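Local coordinates for protein ochratoxinase (Aspergillus niger, PDB 4C65) that hydrolyses the mycotoxin ochratoxin A to ochratoxin alpha and L-phenylalanine, acting as a secreted zinc-dependent carboxypeptidase built as a homooctamer, at residues V58-G64 against D390-E396; D81-L86 against H149-L155; L105-T110 against V411-K416; V160-V166 against G177-A182. All blocks are in the same frame, centred on the assembly; numbering follows the deposited sequence.

In the fold
The four contacts form two pairs on opposite sides of the chain's centre. Contacts 1 and 3 have centres 8 Å apart and share one sheet: strand 391-394 is joined to strand 411-416 by probable hydrogen bonds, among them Val391 O to Trp415 N at 2.8 Å. Both lie away from the zinc site. Contacts 2 and 4, with centres 10 Å apart, meet where Leu86 CA lies 3.1 Å from Tyr164 OH. This second pair borders the metal centre: the side chain of His149 comes within about 3 Å of that of the zinc ligand His245, and the side chain of Leu179 lies about 8 Å from that of Lys204. The centres of contacts 1 and 2 are 40 Å apart.

Contact 1. Residues V58-G64 against D390-E396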
loop_
_atom_site.group_PDB
_atom_site.type_symbol
_atom_site.label_atom_id
_atom_site.label_comp_id
_atom_site.label_asym_id
_atom_site.label_seq_id
_atom_site.Cartn_x
_atom_site.Cartn_y
_atom_site.Cartn_z
ATOM N N VAL A 58 -21.628 29.184 -52.256
ATOM C CA VAL A 58 -21.502 29.952 -51.031
ATOM C C VAL A 58 -20.721 31.236 -51.279
ATOM O O VAL A 58 -19.901 31.296 -52.186
ATOM C CB VAL A 58 -20.783 29.125 -49.920
ATOM C CG1 VAL A 58 -21.532 27.830 -49.660
ATOM C CG2 VAL A 58 -19.336 28.828 -50.291
ATOM N N PRO A 59 -20.965 32.264 -50.457
ATOM C CA PRO A 59 -20.260 33.535 -50.664
ATOM C C PRO A 59 -18.785 33.450 -50.337
ATOM O O PRO A 59 -17.970 33.988 -51.074
ATOM C CB PRO A 59 -20.958 34.511 -49.700
ATOM C CG PRO A 59 -22.224 33.843 -49.279
ATOM C CD PRO A 59 -21.998 32.358 -49.415
ATOM N N VAL A 60 -18.444 32.765 -49.248
ATOM C CA VAL A 60 -17.061 32.687 -48.781
ATOM C C VAL A 60 -16.697 31.274 -48.365
ATOM O O VAL A 60 -17.430 30.642 -47.609
ATOM C CB VAL A 60 -16.812 33.641 -47.584
ATOM C CG1 VAL A 60 -15.384 33.522 -47.078
ATOM C CG2 VAL A 60 -17.103 35.077 -47.996
ATOM N N LEU A 61 -15.531 30.821 -48.815
ATOM C CA LEU A 61 -15.014 29.521 -48.442
ATOM C C LEU A 61 -13.587 29.651 -47.906
ATOM O O LEU A 61 -12.791 30.452 -48.425
ATOM C CB LEU A 61 -15.020 28.593 -49.645
ATOM C CG LEU A 61 -14.997 27.102 -49.363
ATOM C CD1 LEU A 61 -16.337 26.606 -48.834
ATOM C CD2 LEU A 61 -14.615 26.338 -50.631
ATOM N N MET A 62 -13.269 28.864 -46.883
ATOM C CA MET A 62 -11.949 28.893 -46.259
ATOM C C MET A 62 -11.665 27.582 -45.549
ATOM O O MET A 62 -12.565 26.730 -45.414
ATOM C CB MET A 62 -11.864 30.067 -45.280
ATOM C CG MET A 62 -12.852 30.033 -44.119
ATOM S SD MET A 62 -12.543 31.354 -42.917
ATOM C CE MET A 62 -11.115 30.686 -42.055
ATOM N N PRO A 63 -10.427 27.394 -45.087
ATOM C CA PRO A 63 -10.160 26.194 -44.293
ATOM C C PRO A 63 -10.879 26.201 -42.970
ATOM O O PRO A 63 -11.152 27.264 -42.408
ATOM C CB PRO A 63 -8.640 26.253 -44.035
ATOM C CG PRO A 63 -8.110 27.287 -44.960
ATOM C CD PRO A 63 -9.238 28.241 -45.192
ATOM N N GLY A 64 -11.199 25.015 -42.475
ATOM C CA GLY A 64 -11.701 24.884 -41.101
ATOM C C GLY A 64 -10.701 25.468 -40.096
ATOM O O GLY A 64 -9.490 25.379 -40.297
ATOM N N ASP A 390 -11.148 19.729 -44.689
ATOM C CA ASP A 390 -11.692 20.452 -43.533
ATOM C C ASP A 390 -11.963 21.886 -44.021
ATOM O O ASP A 390 -11.024 22.669 -44.241
ATOM C CB ASP A 390 -10.692 20.476 -42.385
ATOM C CG ASP A 390 -10.475 19.120 -41.756
ATOM O OD1 ASP A 390 -10.983 18.111 -42.312
ATOM O OD2 ASP A 390 -9.849 19.059 -40.686
ATOM N N VAL A 391 -13.237 22.187 -44.281
ATOM C CA VAL A 391 -13.602 23.345 -45.094
ATOM C C VAL A 391 -14.825 23.951 -44.480
ATOM O O VAL A 391 -15.751 23.227 -44.097
ATOM C CB VAL A 391 -13.897 22.933 -46.568
ATOM C CG1 VAL A 391 -14.221 24.148 -47.429
ATOM C CG2 VAL A 391 -12.728 22.171 -47.169
ATOM N N ILE A 392 -14.843 25.272 -44.367
ATOM C CA ILE A 392 -16.043 25.944 -43.881
ATOM C C ILE A 392 -16.499 27.048 -44.829
ATOM O O ILE A 392 -15.684 27.674 -45.522
ATOM C CB ILE A 392 -15.866 26.490 -42.448
ATOM C CG1 ILE A 392 -14.757 27.550 -42.370
ATOM C CG2 ILE A 392 -15.577 25.347 -41.495
ATOM C CD1 ILE A 392 -14.709 28.309 -41.053
ATOM N N ALA A 393 -17.805 27.270 -44.841
ATOM C CA ALA A 393 -18.389 28.334 -45.634
ATOM C C ALA A 393 -18.968 29.384 -44.725
ATOM O O ALA A 393 -19.545 29.072 -43.683
ATOM C CB ALA A 393 -19.461 27.799 -46.564
ATOM N N LEU A 394 -18.834 30.630 -45.155
ATOM C CA LEU A 394 -19.356 31.767 -44.420
ATOM C C LEU A 394 -20.293 32.585 -45.264
ATOM O O LEU A 394 -20.184 32.609 -46.496
ATOM C CB LEU A 394 -18.206 32.665 -43.967
ATOM C CG LEU A 394 -17.486 32.283 -42.682
ATOM C CD1 LEU A 394 -16.407 31.293 -42.972
ATOM C CD2 LEU A 394 -16.882 33.484 -41.981
ATOM N N GLU A 395 -21.211 33.268 -44.594
ATOM C CA GLU A 395 -22.157 34.152 -45.254
ATOM C C GLU A 395 -21.528 35.505 -45.580
ATOM O O GLU A 395 -21.927 36.129 -46.539
ATOM C CB GLU A 395 -23.361 34.359 -44.363
ATOM C CG GLU A 395 -24.720 34.447 -45.056
ATOM C CD GLU A 395 -25.903 34.304 -44.067
ATOM O OE1 GLU A 395 -25.669 33.865 -42.903
ATOM O OE2 GLU A 395 -27.074 34.641 -44.434
ATOM N N GLU A 396 -20.551 35.950 -44.790
ATOM C CA GLU A 396 -19.902 37.254 -45.010
ATOM C C GLU A 396 -18.393 37.145 -45.032
ATOM O O GLU A 396 -17.818 36.175 -44.570
ATOM C CB GLU A 396 -20.305 38.289 -43.960
ATOM C CG GLU A 396 -21.693 38.921 -44.248
ATOM C CD GLU A 396 -22.803 38.611 -43.264
ATOM O OE1 GLU A 396 -22.531 38.120 -42.135
ATOM O OE2 GLU A 396 -23.971 38.936 -43.626
#
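Met62 and Ile392 face each other as an antiparallel hydrogen-bonded pair, with Met62 N to Ile392 O at 3.0 Å and Ile392 N to Met62 O at 2.9 Å. Leu394 N continues the pattern to Val60 O at 2.8 Å, but the return bond from Val60 N to Leu394 O, next to the corner at Pro59, is weak at 3.3 Å. At the other end Gly64 N reaches Asp390 O at 2.9 Å; the N-H points almost straight at the oxygen (175°), yet arrives from above the carbonyl plane. Pro63, which has no N-H to give, falls in a non-hydrogen-bonded position opposite Val391.

Side chains reinforce this register on both faces. The Met62 and Ile392 chains run side by side in the same direction, CG of Met62 3.6 Å from CG1 of Ile392. Met62 CG (chi1 61°) and Ile392 CG1 are both placed between the backbone N and the carbonyl carbon, which sends the two chains the same way. Met62 SD then passes over to Leu394 CD1 at 3.9 Å. On the other face Leu61 leans its CD1 to within 3.5 Å of Val391 CG1, while the methyl of Ala393 is met by Val58.

Further out, Phe405 lies against both Met62 and Leu394, and Leu61 packs on Ile10, Ala12 and Leu15. The segment axes run at 151°, close to antiparallel. Strand 391-394 pairs with both 60-67 and 411-416 and so lies between them, and strand 60-67 bonds in turn to strand 7-15, in a sheet consistent with the smaller beta-sandwich domain.

Contact 2. Residues D81-L86 against H149-L155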
loop_
_atom_site.group_PDB
_atom_site.type_symbol
_atom_site.label_atom_id
_atom_site.label_comp_id
_atom_site.label_asym_id
_atom_site.label_seq_id
_atom_site.Cartn_x
_atom_site.Cartn_y
_atom_site.Cartn_z
ATOM N N ASP A 81 -10.715 26.616 -8.298
ATOM C CA ASP A 81 -9.345 26.409 -8.761
ATOM C C ASP A 81 -9.165 25.012 -9.389
ATOM O O ASP A 81 -10.144 24.353 -9.748
ATOM C CB ASP A 81 -8.355 26.651 -7.615
ATOM C CG ASP A 81 -8.453 25.610 -6.513
ATOM O OD1 ASP A 81 -9.222 24.636 -6.642
ATOM O OD2 ASP A 81 -7.754 25.768 -5.504
ATOM N N TYR A 82 -7.916 24.556 -9.514
ATOM C CA TYR A 82 -7.621 23.249 -10.102
ATOM C C TYR A 82 -8.124 22.047 -9.286
ATOM O O TYR A 82 -8.016 20.898 -9.742
ATOM C CB TYR A 82 -6.114 23.110 -10.362
ATOM C CG TYR A 82 -5.580 23.868 -11.558
ATOM C CD1 TYR A 82 -6.432 24.335 -12.574
ATOM C CD2 TYR A 82 -4.189 24.064 -11.712
ATOM C CE1 TYR A 82 -5.922 24.994 -13.685
ATOM C CE2 TYR A 82 -3.671 24.717 -12.831
ATOM C CZ TYR A 82 -4.537 25.184 -13.808
ATOM O OH TYR A 82 -4.019 25.836 -14.904
ATOM N N THR A 83 -8.684 22.297 -8.097
ATOM C CA THR A 83 -9.299 21.243 -7.304
ATOM C C THR A 83 -10.423 20.565 -8.087
ATOM O O THR A 83 -10.673 19.385 -7.890
ATOM C CB THR A 83 -9.822 21.767 -5.940
ATOM O OG1 THR A 83 -8.766 22.455 -5.254
ATOM C CG2 THR A 83 -10.308 20.632 -5.060
ATOM N N SER A 84 -11.114 21.312 -8.966
ATOM C CA SER A 84 -12.244 20.743 -9.691
ATOM C C SER A 84 -11.772 19.699 -10.674
ATOM O O SER A 84 -12.482 18.754 -10.972
ATOM C CB SER A 84 -13.091 21.825 -10.390
ATOM O OG SER A 84 -12.354 22.519 -11.367
ATOM N N GLY A 85 -10.563 19.851 -11.167
ATOM C CA GLY A 85 -9.994 18.864 -12.094
ATOM C C GLY A 85 -9.852 17.521 -11.412
ATOM O O GLY A 85 -10.042 16.489 -12.036
ATOM N N LEU A 86 -9.486 17.543 -10.129
ATOM C CA LEU A 86 -9.298 16.324 -9.353
ATOM C C LEU A 86 -10.638 15.775 -8.889
ATOM O O LEU A 86 -10.871 14.577 -8.951
ATOM C CB LEU A 86 -8.393 16.592 -8.159
ATOM C CG LEU A 86 -8.020 15.418 -7.266
ATOM C CD1 LEU A 86 -6.638 15.616 -6.676
ATOM C CD2 LEU A 86 -9.016 15.189 -6.144
ATOM N N HIS A 149 3.151 24.681 -12.015
ATOM C CA HIS A 149 1.896 25.310 -12.373
ATOM C C HIS A 149 0.760 24.319 -12.484
ATOM O O HIS A 149 -0.387 24.669 -12.302
ATOM C CB HIS A 149 2.042 26.099 -13.665
ATOM C CG HIS A 149 0.783 26.776 -14.101
ATOM N ND1 HIS A 149 0.015 27.537 -13.241
ATOM C CD2 HIS A 149 0.167 26.828 -15.302
ATOM C CE1 HIS A 149 -1.021 28.027 -13.893
ATOM N NE2 HIS A 149 -0.961 27.598 -15.137
ATOM N N GLY A 150 1.089 23.065 -12.738
ATOM C CA GLY A 150 0.098 22.017 -12.681
ATOM C C GLY A 150 -0.258 21.527 -11.285
ATOM O O GLY A 150 -1.254 20.821 -11.139
ATOM N N ASP A 151 0.510 21.882 -10.261
ATOM C CA ASP A 151 0.214 21.387 -8.918
ATOM C C ASP A 151 -1.036 22.087 -8.338
ATOM O O ASP A 151 -1.327 23.230 -8.684
ATOM C CB ASP A 151 1.432 21.575 -8.027
ATOM C CG ASP A 151 1.435 20.668 -6.825
ATOM O OD1 ASP A 151 0.366 20.104 -6.459
ATOM O OD2 ASP A 151 2.512 20.536 -6.190
ATOM N N ILE A 152 -1.810 21.380 -7.523
ATOM C CA ILE A 152 -2.977 21.955 -6.841
ATOM C C ILE A 152 -2.550 22.326 -5.426
ATOM O O ILE A 152 -2.628 21.536 -4.504
ATOM C CB ILE A 152 -4.165 20.988 -6.786
ATOM C CG1 ILE A 152 -4.543 20.556 -8.187
ATOM C CG2 ILE A 152 -5.365 21.665 -6.129
ATOM C CD1 ILE A 152 -5.407 19.310 -8.245
ATOM N N PHE A 153 -2.082 23.545 -5.269
ATOM C CA PHE A 153 -1.450 23.985 -4.026
ATOM C C PHE A 153 -2.374 23.987 -2.838
ATOM O O PHE A 153 -1.923 23.831 -1.722
ATOM C CB PHE A 153 -0.871 25.379 -4.196
ATOM C CG PHE A 153 0.379 25.409 -5.008
ATOM C CD1 PHE A 153 0.334 25.392 -6.385
ATOM C CD2 PHE A 153 1.615 25.495 -4.393
ATOM C CE1 PHE A 153 1.498 25.437 -7.142
ATOM C CE2 PHE A 153 2.775 25.551 -5.153
ATOM C CZ PHE A 153 2.712 25.503 -6.525
ATOM N N ALA A 154 -3.666 24.159 -3.061
ATOM C CA ALA A 154 -4.624 24.167 -1.949
ATOM C C ALA A 154 -4.862 22.800 -1.326
ATOM O O ALA A 154 -5.375 22.722 -0.210
ATOM C CB ALA A 154 -5.939 24.765 -2.378
ATOM N N LEU A 155 -4.510 21.734 -2.041
ATOM C CA LEU A 155 -4.617 20.384 -1.506
ATOM C C LEU A 155 -3.273 19.933 -0.924
ATOM O O LEU A 155 -2.230 20.359 -1.401
ATOM C CB LEU A 155 -5.071 19.418 -2.602
ATOM C CG LEU A 155 -6.537 19.503 -2.981
ATOM C CD1 LEU A 155 -6.807 18.484 -4.060
ATOM C CD2 LEU A 155 -7.445 19.270 -1.775
HETATM O O HOH W 1 -5.005 25.233 -5.414
#
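Tyr82 lies along the start of the 149-155 loop and can be followed outward atom by atom. Its CB rests on Ile152 CG1 at 3.7 Å. With CG anti to the carbonyl carbon (chi1 -76°), the ring is carried past the loop backbone, where His149 O sits in the ring plane at its edge, 3.3 Å from CE2. Beyond that, OH arrives beside the imidazole, 3.5 Å from His149 NE2; the two side chains cross at about a right angle and their ring planes are inclined by 56°. Back at the root of the side chain, Ile152 CD1 lies 3.4 Å from Tyr82 O.

The loop follows strand 142-144, within the barrel domain of this amidohydrolase, and His149 also stacks on His245, a ligand of one zinc ion. Tyr82 thus borders a second-shell residue of the metal site.

A separate polar route starts at Asp81, which makes a capping bond in the turn leading into the helix. Its OD1 accepts from Thr83 N at 2.8 Å, from above the carboxylate plane, and from Thr83 OG1 at 2.6 Å on the syn side. These two bonds fix the carboxylate's rotation. OD2 is left to take a bond from a water at 2.8 Å, which accepts from Ala154 N at 2.9 Å inside the type I turn Ile152-Leu155, and OD2 is also hydrogen-bonded to the OH of Tyr78 of a neighbouring subunit. One turn after Thr83, Leu86 CD1 meets Leu155 CD1. On the far side of the loop, Asp151 OD1 forms a salt bridge with Arg197 of another neighbouring subunit.

Contact 3. Residues L105-T110 against V411-K416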
loop_
_atom_site.group_PDB
_atom_site.type_symbol
_atom_site.label_atom_id
_atom_site.label_comp_id
_atom_site.label_asym_id
_atom_site.label_seq_id
_atom_site.Cartn_x
_atom_site.Cartn_y
_atom_site.Cartn_z
ATOM N N LEU A 105 -17.640 22.569 -33.519
ATOM C CA LEU A 105 -17.765 22.188 -34.901
ATOM C C LEU A 105 -18.814 23.069 -35.602
ATOM O O LEU A 105 -18.615 23.464 -36.734
ATOM C CB LEU A 105 -18.111 20.711 -34.989
ATOM C CG LEU A 105 -17.753 19.956 -36.259
ATOM C CD1 LEU A 105 -16.280 20.077 -36.606
ATOM C CD2 LEU A 105 -18.153 18.512 -36.090
ATOM N N GLN A 106 -19.868 23.424 -34.877
ATOM C CA GLN A 106 -20.888 24.328 -35.364
ATOM C C GLN A 106 -20.350 25.738 -35.586
ATOM O O GLN A 106 -20.941 26.506 -36.352
ATOM C CB GLN A 106 -22.057 24.398 -34.405
ATOM C CG GLN A 106 -22.789 23.087 -34.252
ATOM C CD GLN A 106 -23.723 22.793 -35.406
ATOM O OE1 GLN A 106 -24.561 23.619 -35.782
ATOM N NE2 GLN A 106 -23.587 21.594 -35.980
ATOM N N ASN A 107 -19.243 26.073 -34.938
ATOM C CA ASN A 107 -18.592 27.363 -35.153
ATOM C C ASN A 107 -17.493 27.338 -36.185
ATOM O O ASN A 107 -16.759 28.306 -36.316
ATOM C CB ASN A 107 -18.040 27.896 -33.828
ATOM C CG ASN A 107 -19.119 28.542 -33.003
ATOM O OD1 ASN A 107 -19.366 29.711 -33.192
ATOM N ND2 ASN A 107 -19.855 27.760 -32.184
ATOM N N GLY A 108 -17.332 26.219 -36.875
ATOM C CA GLY A 108 -16.304 26.085 -37.906
ATOM C C GLY A 108 -14.911 25.703 -37.416
ATOM O O GLY A 108 -13.936 25.802 -38.151
ATOM N N TYR A 109 -14.805 25.255 -36.184
ATOM C CA TYR A 109 -13.542 24.763 -35.670
ATOM C C TYR A 109 -13.427 23.257 -35.912
ATOM O O TYR A 109 -14.121 22.484 -35.248
ATOM C CB TYR A 109 -13.395 25.140 -34.174
ATOM C CG TYR A 109 -12.980 26.601 -34.018
ATOM C CD1 TYR A 109 -13.919 27.635 -34.165
ATOM C CD2 TYR A 109 -11.643 26.939 -33.785
ATOM C CE1 TYR A 109 -13.535 28.952 -34.073
ATOM C CE2 TYR A 109 -11.256 28.259 -33.673
ATOM C CZ TYR A 109 -12.206 29.264 -33.847
ATOM O OH TYR A 109 -11.815 30.588 -33.725
ATOM N N THR A 110 -12.581 22.874 -36.870
ATOM C CA THR A 110 -12.438 21.490 -37.256
ATOM C C THR A 110 -11.205 20.797 -36.654
ATOM O O THR A 110 -11.028 19.591 -36.803
ATOM C CB THR A 110 -12.452 21.345 -38.779
ATOM O OG1 THR A 110 -11.395 22.103 -39.357
ATOM C CG2 THR A 110 -13.767 21.845 -39.343
ATOM N N VAL A 411 -21.329 30.923 -40.028
ATOM C CA VAL A 411 -20.730 29.712 -40.565
ATOM C C VAL A 411 -21.849 28.788 -41.040
ATOM O O VAL A 411 -22.494 28.129 -40.243
ATOM C CB VAL A 411 -19.876 28.993 -39.503
ATOM C CG1 VAL A 411 -19.222 27.750 -40.080
ATOM C CG2 VAL A 411 -18.824 29.939 -38.955
ATOM N N THR A 412 -22.070 28.721 -42.343
ATOM C CA THR A 412 -23.244 28.023 -42.872
ATOM C C THR A 412 -22.973 26.569 -43.162
ATOM O O THR A 412 -23.900 25.761 -43.121
ATOM C CB THR A 412 -23.753 28.673 -44.173
ATOM O OG1 THR A 412 -22.708 28.674 -45.154
ATOM C CG2 THR A 412 -24.193 30.081 -43.917
ATOM N N HIS A 413 -21.725 26.249 -43.525
ATOM C CA HIS A 413 -21.354 24.893 -43.937
ATOM C C HIS A 413 -20.090 24.493 -43.238
ATOM O O HIS A 413 -19.137 25.279 -43.193
ATOM C CB HIS A 413 -21.084 24.796 -45.437
ATOM C CG HIS A 413 -22.280 25.033 -46.292
ATOM N ND1 HIS A 413 -22.840 26.278 -46.461
ATOM C CD2 HIS A 413 -23.007 24.184 -47.055
ATOM C CE1 HIS A 413 -23.875 26.182 -47.277
ATOM N NE2 HIS A 413 -23.998 24.922 -47.646
ATOM N N VAL A 414 -20.056 23.268 -42.726
ATOM C CA VAL A 414 -18.839 22.713 -42.126
ATOM C C VAL A 414 -18.557 21.296 -42.639
ATOM O O VAL A 414 -19.326 20.379 -42.391
ATOM C CB VAL A 414 -18.912 22.709 -40.586
ATOM C CG1 VAL A 414 -17.631 22.133 -39.982
ATOM C CG2 VAL A 414 -19.154 24.122 -40.067
ATOM N N TRP A 415 -17.449 21.151 -43.364
ATOM C CA TRP A 415 -16.914 19.865 -43.768
ATOM C C TRP A 415 -15.692 19.509 -42.906
ATOM O O TRP A 415 -14.790 20.326 -42.730
ATOM C CB TRP A 415 -16.440 19.894 -45.225
ATOM C CG TRP A 415 -17.512 19.916 -46.233
ATOM C CD1 TRP A 415 -18.141 18.837 -46.787
ATOM C CD2 TRP A 415 -18.107 21.073 -46.810
ATOM N NE1 TRP A 415 -19.077 19.256 -47.692
ATOM C CE2 TRP A 415 -19.071 20.627 -47.729
ATOM C CE3 TRP A 415 -17.924 22.444 -46.636
ATOM C CZ2 TRP A 415 -19.856 21.508 -48.473
ATOM C CZ3 TRP A 415 -18.690 23.311 -47.370
ATOM C CH2 TRP A 415 -19.649 22.847 -48.274
ATOM N N LYS A 416 -15.695 18.292 -42.363
ATOM C CA LYS A 416 -14.527 17.725 -41.685
ATOM C C LYS A 416 -14.229 16.384 -42.325
ATOM O O LYS A 416 -15.076 15.494 -42.341
ATOM C CB LYS A 416 -14.791 17.539 -40.198
ATOM C CG LYS A 416 -13.538 17.108 -39.447
ATOM C CD LYS A 416 -13.785 16.743 -37.991
ATOM C CE LYS A 416 -14.246 15.310 -37.776
ATOM N NZ LYS A 416 -13.842 14.862 -36.429
#
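The Schellman motif that ends helix 90-106 is packed against strand 411-416 by Val411 and Val414. Gly108 supplies the C-prime position with a positive phi of 84°; its N returns to Leu105 O at 3.0 Å, and Tyr109 N bonds to Ala104 O. Both methyls of Val414 pack against the Leu105 oxygen from across the contact, CG2 at 3.4 Å and CG1 at 3.6 Å from Leu105 O. Val411 reaches the turn itself: CG2 approaches Asn107 O at 3.7 Å and CG1 lies 4.0 Å from Gly108 CA.

Two valines three residues apart can point to the same side because a classic beta bulge, in which Thr412 and His413 both face Ala393, interrupts the alternation of the strand. No hydrogen bond crosses between the segments, so the join is one of apolar side chains against helix-end carbonyls, probably at the boundary of barrel and beta-sandwich. Thr110, on the strand that follows the turn, slides its CG2 past Val414 CG1 in the opposite direction, at 3.9 Å. Lys416 runs extended to CD, which lies 4.1 Å from Thr110 O; the bend at chi3 (85°) then turns the chain's end toward Gly133 O, to which NZ hydrogen-bonds.

Contact 4. Residues V160-V166 against G177-A182; sequences VLGSYGV and GPLCIA
Ile181 O is held from two directions: a water donates to it at 2.7 Å, and Gly165 CA makes a nearly straight CA-H...O contact at 3.5 Å (163° at the hydrogen). The water also accepts from Val166 N at 2.7 Å, tying the chain just after the helix to the strand. Next to it, Ile181 N bonds to Tyr164 O at 3.1 Å, from above the carbonyl plane, and Cys180 CA leans on the same oxygen.

Tyr164 is the main apolar element. A chi1 of -60° sets its ring beside the backbone N, where it runs back along the start of the strand. Ser163 CB sits over the centre of one face, and Leu179 CB lies over the opposite face, toward the rim, the Leu179 chain crossing at about a right angle. At the phenol end, OH meets Pro178 CD at 3.8 Å.

These elements belong to a beta-alpha-beta unit, strand 142-144, helix 157-164 and strand 179-181, whose two strands pair in parallel; the helix axis turns 115° from the strand that follows it. Leu179 and Pro178 place the unit near the zinc site, since their side chains come within about 8 Å of those of Lys204 and His71 respectively.

On the helix side Ile181 spreads its branches: its side chain and that of Leu161 cross at about a right angle, with Ile181 CG2 4.0 Å from Leu161 CG, and CG1 touches both Val160 CG1 and Tyr164 CB. Farther along, Val166 CG1 touches Cys180 SG at 3.5 Å. Leu161 and Val160 also pack on Pro169 and Arg197, respectively, of a neighbouring subunit.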
loop_
_atom_site.group_PDB
_atom_site.type_symbol
_atom_site.label_atom_id
_atom_site.label_comp_id
_atom_site.label_asym_id
_atom_site.label_seq_id
_atom_site.Cartn_x
_atom_site.Cartn_y
_atom_site.Cartn_z
ATOM N N VAL A 160 -2.471 15.087 -4.148
ATOM C CA VAL A 160 -2.164 15.489 -5.531
ATOM C C VAL A 160 -1.227 14.483 -6.226
ATOM O O VAL A 160 -1.529 14.032 -7.306
ATOM C CB VAL A 160 -1.580 16.906 -5.611
ATOM C CG1 VAL A 160 -1.243 17.265 -7.047
ATOM C CG2 VAL A 160 -2.574 17.900 -5.020
ATOM N N LEU A 161 -0.154 14.077 -5.565
ATOM C CA LEU A 161 0.722 13.091 -6.137
ATOM C C LEU A 161 0.179 11.665 -6.146
ATOM O O LEU A 161 0.556 10.876 -7.016
ATOM C CB LEU A 161 2.084 13.125 -5.474
ATOM C CG LEU A 161 3.032 14.105 -6.164
ATOM C CD1 LEU A 161 2.854 15.531 -5.648
ATOM C CD2 LEU A 161 4.450 13.644 -5.909
ATOM N N GLY A 162 -0.733 11.339 -5.234
ATOM C CA GLY A 162 -1.457 10.078 -5.298
ATOM C C GLY A 162 -2.340 10.024 -6.521
ATOM O O GLY A 162 -2.424 8.995 -7.168
ATOM N N SER A 163 -2.999 11.134 -6.830
ATOM C CA SER A 163 -3.806 11.238 -8.040
ATOM C C SER A 163 -2.978 11.297 -9.338
ATOM O O SER A 163 -3.285 10.606 -10.292
ATOM C CB SER A 163 -4.706 12.464 -7.983
ATOM O OG SER A 163 -5.766 12.299 -7.059
ATOM N N TYR A 164 -1.940 12.119 -9.386
ATOM C CA TYR A 164 -1.313 12.466 -10.659
ATOM C C TYR A 164 0.134 12.095 -10.817
ATOM O O TYR A 164 0.710 12.341 -11.862
ATOM C CB TYR A 164 -1.467 13.960 -10.891
ATOM C CG TYR A 164 -2.897 14.422 -10.940
ATOM C CD1 TYR A 164 -3.849 13.712 -11.629
ATOM C CD2 TYR A 164 -3.292 15.596 -10.322
ATOM C CE1 TYR A 164 -5.167 14.157 -11.704
ATOM C CE2 TYR A 164 -4.613 16.045 -10.367
ATOM C CZ TYR A 164 -5.542 15.329 -11.073
ATOM O OH TYR A 164 -6.850 15.738 -11.141
ATOM N N GLY A 165 0.739 11.528 -9.783
ATOM C CA GLY A 165 2.145 11.148 -9.825
ATOM C C GLY A 165 2.331 9.939 -10.706
ATOM O O GLY A 165 1.358 9.280 -11.077
ATOM N N VAL A 166 3.583 9.625 -11.000
ATOM C CA VAL A 166 3.924 8.516 -11.890
ATOM C C VAL A 166 4.536 7.345 -11.126
ATOM O O VAL A 166 5.056 6.408 -11.738
ATOM C CB VAL A 166 4.866 8.950 -13.042
ATOM C CG1 VAL A 166 4.251 10.100 -13.826
ATOM C CG2 VAL A 166 6.267 9.324 -12.532
ATOM N N GLY A 177 -5.197 11.448 -16.118
ATOM C CA GLY A 177 -5.911 12.636 -15.667
ATOM C C GLY A 177 -5.521 13.865 -16.463
ATOM O O GLY A 177 -4.793 13.784 -17.432
ATOM N N PRO A 178 -5.977 15.031 -16.021
ATOM C CA PRO A 178 -5.654 16.256 -16.720
ATOM C C PRO A 178 -4.251 16.749 -16.449
ATOM O O PRO A 178 -3.739 17.590 -17.169
ATOM C CB PRO A 178 -6.677 17.254 -16.189
ATOM C CG PRO A 178 -7.185 16.717 -14.919
ATOM C CD PRO A 178 -6.904 15.240 -14.892
ATOM N N LEU A 179 -3.640 16.196 -15.433
ATOM C CA LEU A 179 -2.362 16.620 -15.010
ATOM C C LEU A 179 -1.474 15.483 -14.566
ATOM O O LEU A 179 -1.932 14.469 -14.069
ATOM C CB LEU A 179 -2.563 17.643 -13.899
ATOM C CG LEU A 179 -1.338 17.797 -12.975
ATOM C CD1 LEU A 179 -0.447 18.885 -13.591
ATOM C CD2 LEU A 179 -1.689 18.076 -11.505
ATOM N N CYS A 180 -0.181 15.681 -14.766
ATOM C CA CYS A 180 0.782 14.683 -14.408
ATOM C C CYS A 180 1.936 15.365 -13.699
ATOM O O CYS A 180 2.600 16.222 -14.272
ATOM C CB CYS A 180 1.248 13.948 -15.651
ATOM S SG CYS A 180 2.434 12.638 -15.304
ATOM N N ILE A 181 2.196 14.959 -12.452
ATOM C CA ILE A 181 3.312 15.467 -11.671
ATOM C C ILE A 181 4.475 14.487 -11.719
ATOM O O ILE A 181 4.331 13.291 -11.419
ATOM C CB ILE A 181 2.920 15.671 -10.192
ATOM C CG1 ILE A 181 1.632 16.476 -10.028
ATOM C CG2 ILE A 181 4.115 16.164 -9.417
ATOM C CD1 ILE A 181 1.713 17.937 -10.099
ATOM N N ALA A 182 5.644 14.995 -12.080
ATOM C CA ALA A 182 6.829 14.159 -12.169
ATOM C C ALA A 182 8.047 14.975 -11.766
ATOM O O ALA A 182 8.184 16.127 -12.176
ATOM C CB ALA A 182 6.995 13.597 -13.587
HETATM O O HOH W 2 5.350 11.299 -9.830
#